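Local coordinates for glycoside hydrolase family 43 (Halothermothrix orenii, PDB 4QQS), which hydrolyses glycosidic bonds as a family 43 enzyme with alpha-L-arabinofuranosidase activity, probably taking part in xylan degradation, at residues A[125-130]-A[137-142]; A[141-146]-A[157-162]. All blocks are in the same frame, centred on the assembly; numbering follows the deposited sequence.

Interaction 1. Residues A[125-130]-A[137-142]; sequences IDAHIF and PYIYYV
Strands 124-131 and 137-143 form an antiparallel beta hairpin in a blade of the five-bladed propeller. Six backbone hydrogen bonds join the segments in three reciprocal pairs. I125 and V142 exchange the first two: V142 N lies 2.9 Å from I125 O, nearly along the C=O axis. H128 with Y140 and F130 with Y138 supply the other four. The straightest runs from Y140 N to H128 O, 2.8 Å, with 175° at the hydrogen. The partner bond from H128 N to Y140 O is more bent, at 138°. A beta bulge before it shifts the register by one. D126 sits in this bulge with positive phi (63°). Its CB meets V142 CG2 at 3.7 Å, side by side. D126 OD2 accepts from G196 N and also binds HEPES, probably from the crystallisation liquor.

H128 holds its ring anti to the backbone N. Y140 CD1 sits at the edge of the H128 ring, 4.1 Å from H128 CD2, while ND1 is hydrogen-bonded to E75, a ligand of the sodium ion. The hydroxyl of Y140 is hydrogen-bonded to P230 O. On the other face I129 and I139 cross obliquely, and A127 CB, in the bulge, meets I139 CD1 at 3.9 Å.

D126 is the predicted pKa modulator, and its side chain lies about 3 Å from that of E195, the predicted proton donor. The bulge and the bond from G196 N to OD2 probably help to orient its carboxylate. A negative charge so close would probably raise the pKa of E195, consistent with the predicted role.

Interaction 2. Residues A[141-146]-A[157-162]; sequences YVKDCS and QIYVQE
This contact continues the antiparallel sheet of a beta-propeller blade, pairing strand 137-143 with strand 153-162. Two reciprocal pairs of backbone hydrogen bonds hold it. Y141 pairs with Y159, Y159 N reaching Y141 O at 2.8 Å, and K143 pairs with Q157. Between them V142 and I158 form a non-hydrogen-bonded pair, with V142 CG2 against I158 CG1 at 3.9 Å.

Y141 has the largest share of the contact. Its CG sits in the crowded position between the backbone N and the carbonyl carbon (chi1 58°), and the ring lies across strand 153-162. Y159 CB packs over one ring face in a CH-pi contact, 4.0 Å from the centroid and offset toward the rim. The hydroxyl OH donates to Q161 OE1 at 2.6 Å, on a lone pair of the amide oxygen. R120 hydrogen-bonds to both oxygens, and its positive charge would probably polarise the hydroxyl toward donation. An alanine here would probably loosen the packing between strands 137-143 and 153-162, because Q161 OE1 loses its hydroxyl donor and Y159 CB loses its ring platform.

K143 extends alongside Q157, its CB 3.7 Å from CE1 of Y159. D144 OD2 accepts from S146 N in an Asx turn and from S146 OG. Y159 OH donates to Q157 OE1 from above the carbonyl plane, and one water accepts from K143 NZ and donates to Y159 OH, 2.8 Å from each.

Overall arrangement
Interactions 1 and 2 share strand 137-143, which lies between strands 124-131 and 153-162 in the same sheet. Y141 and V142 belong to both. Each contact is largely buried, but interaction 1 lies nearer the centre of the chain, about 9 Å against 13 Å between centres. There D126 lies beside the predicted proton donor, and H128 hydrogen-bonds to the sodium ligand E75. K143 and Y159 are partly exposed in interaction 2, against Y138 alone in interaction 1. The polar groups of interaction 2 meet an amide, hydroxyls and a water. The backbone ladder continues across both, with a probable hydrogen bond from I139 N to Q161 O at 2.8 Å. V160 CG2 packs against the Y140 ring.

Interaction 1. Residues A[125-130]-A[137-142]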
ATOM      1  N   ILE A 125       6.673   8.327  -3.845  1.00  7.00           N
ATOM      2  CA  ILE A 125       5.948   7.110  -4.181  1.00  7.14           C
ATOM      3  C   ILE A 125       4.982   6.733  -3.056  1.00  6.62           C
ATOM      4  O   ILE A 125       4.942   7.376  -2.002  1.00  6.90           O
ATOM      5  CB  ILE A 125       6.906   5.907  -4.439  1.00  7.72           C
ATOM      6  CG1 ILE A 125       7.596   5.433  -3.152  1.00  8.40           C
ATOM      7  CG2 ILE A 125       7.939   6.242  -5.522  1.00  8.55           C
ATOM      8  CD1 ILE A 125       8.313   4.113  -3.299  1.00 10.02           C
ATOM      9  N   ASP A 126       4.196   5.688  -3.288  1.00  6.85           N
ATOM     10  CA  ASP A 126       3.420   5.044  -2.234  1.00  7.20           C
ATOM     11  C   ASP A 126       2.368   5.953  -1.606  1.00  7.34           C
ATOM     12  O   ASP A 126       2.069   5.848  -0.416  1.00  8.38           O
ATOM     13  CB  ASP A 126       4.311   4.438  -1.141  1.00  7.94           C
ATOM     14  CG  ASP A 126       4.965   3.131  -1.543  1.00  8.61           C
ATOM     15  OD1 ASP A 126       4.697   2.622  -2.642  1.00 11.93           O
ATOM     16  OD2 ASP A 126       5.768   2.611  -0.734  1.00  8.95           O
ATOM     17  N   ALA A 127       1.736   6.795  -2.416  1.00  7.18           N
ATOM     18  CA  ALA A 127       0.625   7.586  -1.923  1.00  7.64           C
ATOM     19  C   ALA A 127      -0.507   6.711  -1.386  1.00  7.40           C
ATOM     20  O   ALA A 127      -0.839   5.659  -1.939  1.00  8.11           O
ATOM     21  CB  ALA A 127       0.085   8.485  -3.006  1.00  8.89           C
ATOM     22  N   HIS A 128      -1.110   7.200  -0.314  1.00  7.21           N
ATOM     23  CA  HIS A 128      -2.226   6.554   0.343  1.00  6.95           C
ATOM     24  C   HIS A 128      -3.145   7.662   0.839  1.00  7.03           C
ATOM     25  O   HIS A 128      -2.741   8.477   1.648  1.00  6.96           O
ATOM     26  CB  HIS A 128      -1.731   5.717   1.517  1.00  6.94           C
ATOM     27  CG  HIS A 128      -2.833   5.201   2.378  1.00  7.24           C
ATOM     28  ND1 HIS A 128      -3.678   4.194   1.978  1.00  8.28           N
ATOM     29  CD2 HIS A 128      -3.255   5.582   3.610  1.00  8.24           C
ATOM     30  CE1 HIS A 128      -4.579   3.984   2.927  1.00  9.24           C
ATOM     31  NE2 HIS A 128      -4.341   4.804   3.930  1.00  9.61           N
ATOM     32  N   ILE A 129      -4.373   7.700   0.341  1.00  8.62           N
ATOM     33  CA  ILE A 129      -5.337   8.693   0.784  1.00  8.92           C
ATOM     34  C   ILE A 129      -6.270   8.060   1.805  1.00  9.10           C
ATOM     35  O   ILE A 129      -6.912   7.050   1.530  1.00 10.55           O
ATOM     36  CB  ILE A 129      -6.139   9.308  -0.398  1.00  9.88           C
ATOM     37  CG1 ILE A 129      -5.195  10.044  -1.354  1.00 10.48           C
ATOM     38  CG2 ILE A 129      -7.207  10.271   0.133  1.00 10.06           C
ATOM     39  CD1 ILE A 129      -5.858  10.567  -2.628  1.00 11.75           C
ATOM     40  N   PHE A 130      -6.311   8.667   2.982  1.00  9.10           N
ATOM     41  CA  PHE A 130      -7.166   8.288   4.099  1.00  9.15           C
ATOM     42  C   PHE A 130      -8.243   9.345   4.265  1.00  8.86           C
ATOM     43  O   PHE A 130      -7.930  10.518   4.431  1.00  8.94           O
ATOM     44  CB  PHE A 130      -6.314   8.202   5.375  1.00  9.62           C
ATOM     45  CG  PHE A 130      -7.121   8.083   6.643  1.00 10.00           C
ATOM     46  CD1 PHE A 130      -7.820   6.930   6.944  1.00 11.42           C
ATOM     47  CD2 PHE A 130      -7.185   9.137   7.530  1.00 10.23           C
ATOM     48  CE1 PHE A 130      -8.567   6.837   8.116  1.00 12.14           C
ATOM     49  CE2 PHE A 130      -7.917   9.047   8.681  1.00 11.26           C
ATOM     50  CZ  PHE A 130      -8.611   7.898   8.977  1.00 11.66           C
ATOM     51  N   PRO A 137      -9.798  14.580   3.972  1.00 10.77           N
ATOM     52  CA  PRO A 137      -8.795  13.727   3.336  1.00 10.16           C
ATOM     53  C   PRO A 137      -7.379  14.055   3.786  1.00  9.07           C
ATOM     54  O   PRO A 137      -7.019  15.221   3.977  1.00  9.50           O
ATOM     55  CB  PRO A 137      -8.957  14.061   1.851  1.00 11.89           C
ATOM     56  CG  PRO A 137      -9.527  15.446   1.816  1.00 13.59           C
ATOM     57  CD  PRO A 137     -10.208  15.702   3.108  1.00 12.44           C
ATOM     58  N   TYR A 138      -6.584  13.002   3.934  1.00  8.20           N
ATOM     59  CA  TYR A 138      -5.168  13.110   4.219  1.00  7.61           C
ATOM     60  C   TYR A 138      -4.411  12.202   3.273  1.00  8.03           C
ATOM     61  O   TYR A 138      -4.842  11.093   3.015  1.00 10.30           O
ATOM     62  CB  TYR A 138      -4.868  12.678   5.655  1.00  8.17           C
ATOM     63  CG  TYR A 138      -5.575  13.501   6.697  1.00  8.42           C
ATOM     64  CD1 TYR A 138      -6.861  13.180   7.110  1.00  9.23           C
ATOM     65  CD2 TYR A 138      -4.972  14.617   7.257  1.00  9.75           C
ATOM     66  CE1 TYR A 138      -7.522  13.934   8.056  1.00 10.16           C
ATOM     67  CE2 TYR A 138      -5.635  15.394   8.203  1.00 10.62           C
ATOM     68  CZ  TYR A 138      -6.913  15.042   8.592  1.00 10.78           C
ATOM     69  OH  TYR A 138      -7.587  15.779   9.541  1.00 12.76           O
ATOM     70  N   ILE A 139      -3.286  12.677   2.765  1.00  7.03           N
ATOM     71  CA  ILE A 139      -2.417  11.858   1.942  1.00  6.68           C
ATOM     72  C   ILE A 139      -1.137  11.548   2.701  1.00  6.41           C
ATOM     73  O   ILE A 139      -0.478  12.441   3.226  1.00  7.01           O
ATOM     74  CB  ILE A 139      -2.143  12.508   0.557  1.00  7.06           C
ATOM     75  CG1 ILE A 139      -1.398  11.521  -0.351  1.00  7.78           C
ATOM     76  CG2 ILE A 139      -1.400  13.830   0.681  1.00  7.77           C
ATOM     77  CD1 ILE A 139      -1.288  11.986  -1.800  1.00  9.28           C
ATOM     78  N   TYR A 140      -0.823  10.258   2.763  1.00  5.73           N
ATOM     79  CA  TYR A 140       0.425   9.747   3.318  1.00  6.17           C
ATOM     80  C   TYR A 140       1.254   9.316   2.124  1.00  6.17           C
ATOM     81  O   TYR A 140       0.736   8.696   1.218  1.00  7.64           O
ATOM     82  CB  TYR A 140       0.132   8.544   4.244  1.00  6.34           C
ATOM     83  CG  TYR A 140      -0.677   8.935   5.444  1.00  6.51           C
ATOM     84  CD1 TYR A 140      -2.059   9.026   5.383  1.00  6.66           C
ATOM     85  CD2 TYR A 140      -0.064   9.257   6.635  1.00  6.67           C
ATOM     86  CE1 TYR A 140      -2.798   9.456   6.473  1.00  7.28           C
ATOM     87  CE2 TYR A 140      -0.794   9.670   7.740  1.00  7.15           C
ATOM     88  CZ  TYR A 140      -2.167   9.776   7.654  1.00  7.01           C
ATOM     89  OH  TYR A 140      -2.935  10.213   8.695  1.00  8.01           O
ATOM     90  N   TYR A 141       2.533   9.666   2.105  1.00  5.86           N
ATOM     91  CA  TYR A 141       3.355   9.351   0.950  1.00  6.03           C
ATOM     92  C   TYR A 141       4.811   9.253   1.361  1.00  5.34           C
ATOM     93  O   TYR A 141       5.197   9.685   2.439  1.00  6.38           O
ATOM     94  CB  TYR A 141       3.163  10.394  -0.154  1.00  6.31           C
ATOM     95  CG  TYR A 141       3.473  11.813   0.271  1.00  6.45           C
ATOM     96  CD1 TYR A 141       4.736  12.345   0.122  1.00  6.95           C
ATOM     97  CD2 TYR A 141       2.501  12.623   0.840  1.00  7.85           C
ATOM     98  CE1 TYR A 141       5.020  13.645   0.506  1.00  6.97           C
ATOM     99  CE2 TYR A 141       2.781  13.925   1.237  1.00  8.24           C
ATOM    100  CZ  TYR A 141       4.039  14.432   1.059  1.00  7.28           C
ATOM    101  OH  TYR A 141       4.367  15.721   1.444  1.00  8.30           O
ATOM    102  N   VAL A 142       5.616   8.685   0.476  1.00  5.53           N
ATOM    103  CA  VAL A 142       7.015   8.427   0.753  1.00  5.68           C
ATOM    104  C   VAL A 142       7.903   9.384  -0.033  1.00  5.61           C
ATOM    105  O   VAL A 142       7.774   9.517  -1.250  1.00  6.62           O
ATOM    106  CB  VAL A 142       7.382   6.981   0.387  1.00  6.10           C
ATOM    107  CG1 VAL A 142       8.872   6.737   0.511  1.00  7.62           C
ATOM    108  CG2 VAL A 142       6.609   6.012   1.288  1.00  6.47           C
TER

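Interaction 2. Residues A[141-146]-A[157-162]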
ATOM      1  N   TYR A 141       2.533   9.666   2.105  1.00  5.86           N
ATOM      2  CA  TYR A 141       3.355   9.351   0.950  1.00  6.03           C
ATOM      3  C   TYR A 141       4.811   9.253   1.361  1.00  5.34           C
ATOM      4  O   TYR A 141       5.197   9.685   2.439  1.00  6.38           O
ATOM      5  CB  TYR A 141       3.163  10.394  -0.154  1.00  6.31           C
ATOM      6  CG  TYR A 141       3.473  11.813   0.271  1.00  6.45           C
ATOM      7  CD1 TYR A 141       4.736  12.345   0.122  1.00  6.95           C
ATOM      8  CD2 TYR A 141       2.501  12.623   0.840  1.00  7.85           C
ATOM      9  CE1 TYR A 141       5.020  13.645   0.506  1.00  6.97           C
ATOM     10  CE2 TYR A 141       2.781  13.925   1.237  1.00  8.24           C
ATOM     11  CZ  TYR A 141       4.039  14.432   1.059  1.00  7.28           C
ATOM     12  OH  TYR A 141       4.367  15.721   1.444  1.00  8.30           O
ATOM     13  N   VAL A 142       5.616   8.685   0.476  1.00  5.53           N
ATOM     14  CA  VAL A 142       7.015   8.427   0.753  1.00  5.68           C
ATOM     15  C   VAL A 142       7.903   9.384  -0.033  1.00  5.61           C
ATOM     16  O   VAL A 142       7.774   9.517  -1.250  1.00  6.62           O
ATOM     17  CB  VAL A 142       7.382   6.981   0.387  1.00  6.10           C
ATOM     18  CG1 VAL A 142       8.872   6.737   0.511  1.00  7.62           C
ATOM     19  CG2 VAL A 142       6.609   6.012   1.288  1.00  6.47           C
ATOM     20  N   LYS A 143       8.808  10.042   0.691  1.00  5.51           N
ATOM     21  CA  LYS A 143       9.936  10.767   0.107  1.00  6.15           C
ATOM     22  C   LYS A 143      11.038   9.729  -0.050  1.00  5.86           C
ATOM     23  O   LYS A 143      11.621   9.281   0.919  1.00  6.59           O
ATOM     24  CB  LYS A 143      10.340  11.920   1.029  1.00  6.58           C
ATOM     25  CG  LYS A 143      11.345  12.896   0.445  1.00  7.32           C
ATOM     26  CD  LYS A 143      11.655  14.038   1.432  1.00  8.43           C
ATOM     27  CE  LYS A 143      12.427  15.157   0.767  1.00 10.55           C
ATOM     28  NZ  LYS A 143      12.927  16.175   1.699  1.00 13.14           N
ATOM     29  N   ASP A 144      11.214   9.281  -1.298  1.00  6.03           N
ATOM     30  CA  ASP A 144      11.934   8.052  -1.584  1.00  6.60           C
ATOM     31  C   ASP A 144      13.447   8.164  -1.421  1.00  6.55           C
ATOM     32  O   ASP A 144      14.071   9.154  -1.814  1.00  7.00           O
ATOM     33  CB  ASP A 144      11.601   7.608  -3.007  1.00  7.61           C
ATOM     34  CG  ASP A 144      12.179   6.250  -3.352  1.00  8.56           C
ATOM     35  OD1 ASP A 144      11.668   5.236  -2.834  1.00 10.07           O
ATOM     36  OD2 ASP A 144      13.138   6.215  -4.155  1.00  8.87           O
ATOM     37  N   CYS A 145      14.030   7.107  -0.860  1.00  7.00           N
ATOM     38  CA  CYS A 145      15.470   6.984  -0.645  1.00  7.62           C
ATOM     39  C   CYS A 145      16.338   7.281  -1.864  1.00  7.94           C
ATOM     40  O   CYS A 145      17.469   7.721  -1.681  1.00  8.80           O
ATOM     41  CB  CYS A 145      15.782   5.581  -0.127  1.00  8.96           C
ATOM     42  SG  CYS A 145      15.295   4.263  -1.230  1.00 11.22           S
ATOM     43  N   SER A 146      15.832   7.061  -3.078  1.00  7.87           N
ATOM     44  CA  SER A 146      16.629   7.286  -4.275  1.00  9.04           C
ATOM     45  C   SER A 146      17.200   8.689  -4.314  1.00  9.73           C
ATOM     46  O   SER A 146      18.300   8.864  -4.813  1.00 13.29           O
ATOM     47  CB  SER A 146      15.801   7.028  -5.539  1.00  9.72           C
ATOM     48  OG  SER A 146      14.653   7.850  -5.600  1.00 10.60           O
ATOM     49  N   GLN A 157      11.264   8.147   3.898  1.00  5.98           N
ATOM     50  CA  GLN A 157      10.473   8.696   4.999  1.00  5.81           C
ATOM     51  C   GLN A 157       9.014   8.816   4.579  1.00  5.59           C
ATOM     52  O   GLN A 157       8.736   9.100   3.411  1.00  6.32           O
ATOM     53  CB  GLN A 157      10.954  10.107   5.337  1.00  6.56           C
ATOM     54  CG  GLN A 157      12.418  10.261   5.673  1.00  7.27           C
ATOM     55  CD  GLN A 157      12.753  11.732   5.823  1.00  7.81           C
ATOM     56  OE1 GLN A 157      12.591  12.501   4.879  1.00  8.21           O
ATOM     57  NE2 GLN A 157      13.151  12.142   7.021  1.00  8.93           N
ATOM     58  N   ILE A 158       8.096   8.627   5.527  1.00  5.30           N
ATOM     59  CA  ILE A 158       6.680   8.843   5.267  1.00  5.13           C
ATOM     60  C   ILE A 158       6.244  10.194   5.806  1.00  5.16           C
ATOM     61  O   ILE A 158       6.451  10.477   6.985  1.00  5.75           O
ATOM     62  CB  ILE A 158       5.829   7.711   5.865  1.00  5.35           C
ATOM     63  CG1 ILE A 158       6.147   6.388   5.162  1.00  6.06           C
ATOM     64  CG2 ILE A 158       4.334   8.024   5.760  1.00  5.77           C
ATOM     65  CD1 ILE A 158       5.658   5.147   5.902  1.00  6.48           C
ATOM     66  N   TYR A 159       5.668  11.000   4.916  1.00  5.52           N
ATOM     67  CA  TYR A 159       5.091  12.292   5.225  1.00  5.46           C
ATOM     68  C   TYR A 159       3.577  12.214   5.117  1.00  5.66           C
ATOM     69  O   TYR A 159       3.024  11.329   4.471  1.00  6.32           O
ATOM     70  CB  TYR A 159       5.628  13.362   4.255  1.00  6.23           C
ATOM     71  CG  TYR A 159       7.055  13.746   4.526  1.00  6.47           C
ATOM     72  CD1 TYR A 159       8.107  12.971   4.047  1.00  6.51           C
ATOM     73  CD2 TYR A 159       7.362  14.868   5.281  1.00  7.04           C
ATOM     74  CE1 TYR A 159       9.418  13.285   4.309  1.00  7.54           C
ATOM     75  CE2 TYR A 159       8.685  15.198   5.551  1.00  7.88           C
ATOM     76  CZ  TYR A 159       9.701  14.402   5.063  1.00  7.64           C
ATOM     77  OH  TYR A 159      11.006  14.736   5.338  1.00  8.71           O
ATOM     78  N   VAL A 160       2.917  13.183   5.737  1.00  6.07           N
ATOM     79  CA  VAL A 160       1.478  13.340   5.631  1.00  6.28           C
ATOM     80  C   VAL A 160       1.133  14.802   5.417  1.00  6.52           C
ATOM     81  O   VAL A 160       1.764  15.700   5.978  1.00  6.90           O
ATOM     82  CB  VAL A 160       0.738  12.779   6.879  1.00  6.99           C
ATOM     83  CG1 VAL A 160       1.223  13.425   8.173  1.00  8.18           C
ATOM     84  CG2 VAL A 160      -0.775  12.915   6.738  1.00  7.56           C
ATOM     85  N   GLN A 161       0.119  15.032   4.589  1.00  6.34           N
ATOM     86  CA  GLN A 161      -0.541  16.328   4.509  1.00  7.06           C
ATOM     87  C   GLN A 161      -2.039  16.142   4.394  1.00  7.10           C
ATOM     88  O   GLN A 161      -2.530  15.212   3.761  1.00  7.60           O
ATOM     89  CB  GLN A 161      -0.043  17.137   3.302  1.00  7.60           C
ATOM     90  CG  GLN A 161       1.368  17.653   3.500  1.00  7.78           C
ATOM     91  CD  GLN A 161       1.940  18.334   2.289  1.00  8.14           C
ATOM     92  OE1 GLN A 161       2.617  17.705   1.468  1.00  8.49           O
ATOM     93  NE2 GLN A 161       1.684  19.631   2.165  1.00  9.01           N
ATOM     94  N   GLU A 162      -2.775  17.059   4.998  1.00  7.58           N
ATOM     95  CA  GLU A 162      -4.195  17.189   4.714  1.00  8.12           C
ATOM     96  C   GLU A 162      -4.348  17.632   3.268  1.00  8.85           C
ATOM     97  O   GLU A 162      -3.518  18.396   2.764  1.00  9.98           O
ATOM     98  CB  GLU A 162      -4.768  18.227   5.669  1.00 10.06           C
ATOM     99  CG  GLU A 162      -6.260  18.393   5.620  1.00 12.89           C
ATOM    100  CD  GLU A 162      -6.754  19.393   6.650  1.00 16.37           C
ATOM    101  OE1 GLU A 162      -6.019  19.670   7.637  1.00 17.30           O
ATOM    102  OE2 GLU A 162      -7.870  19.906   6.470  1.00 18.61           O
TER
HETATM  103  O   HOH W   1      11.815  17.136   4.112  1.00 18.91           O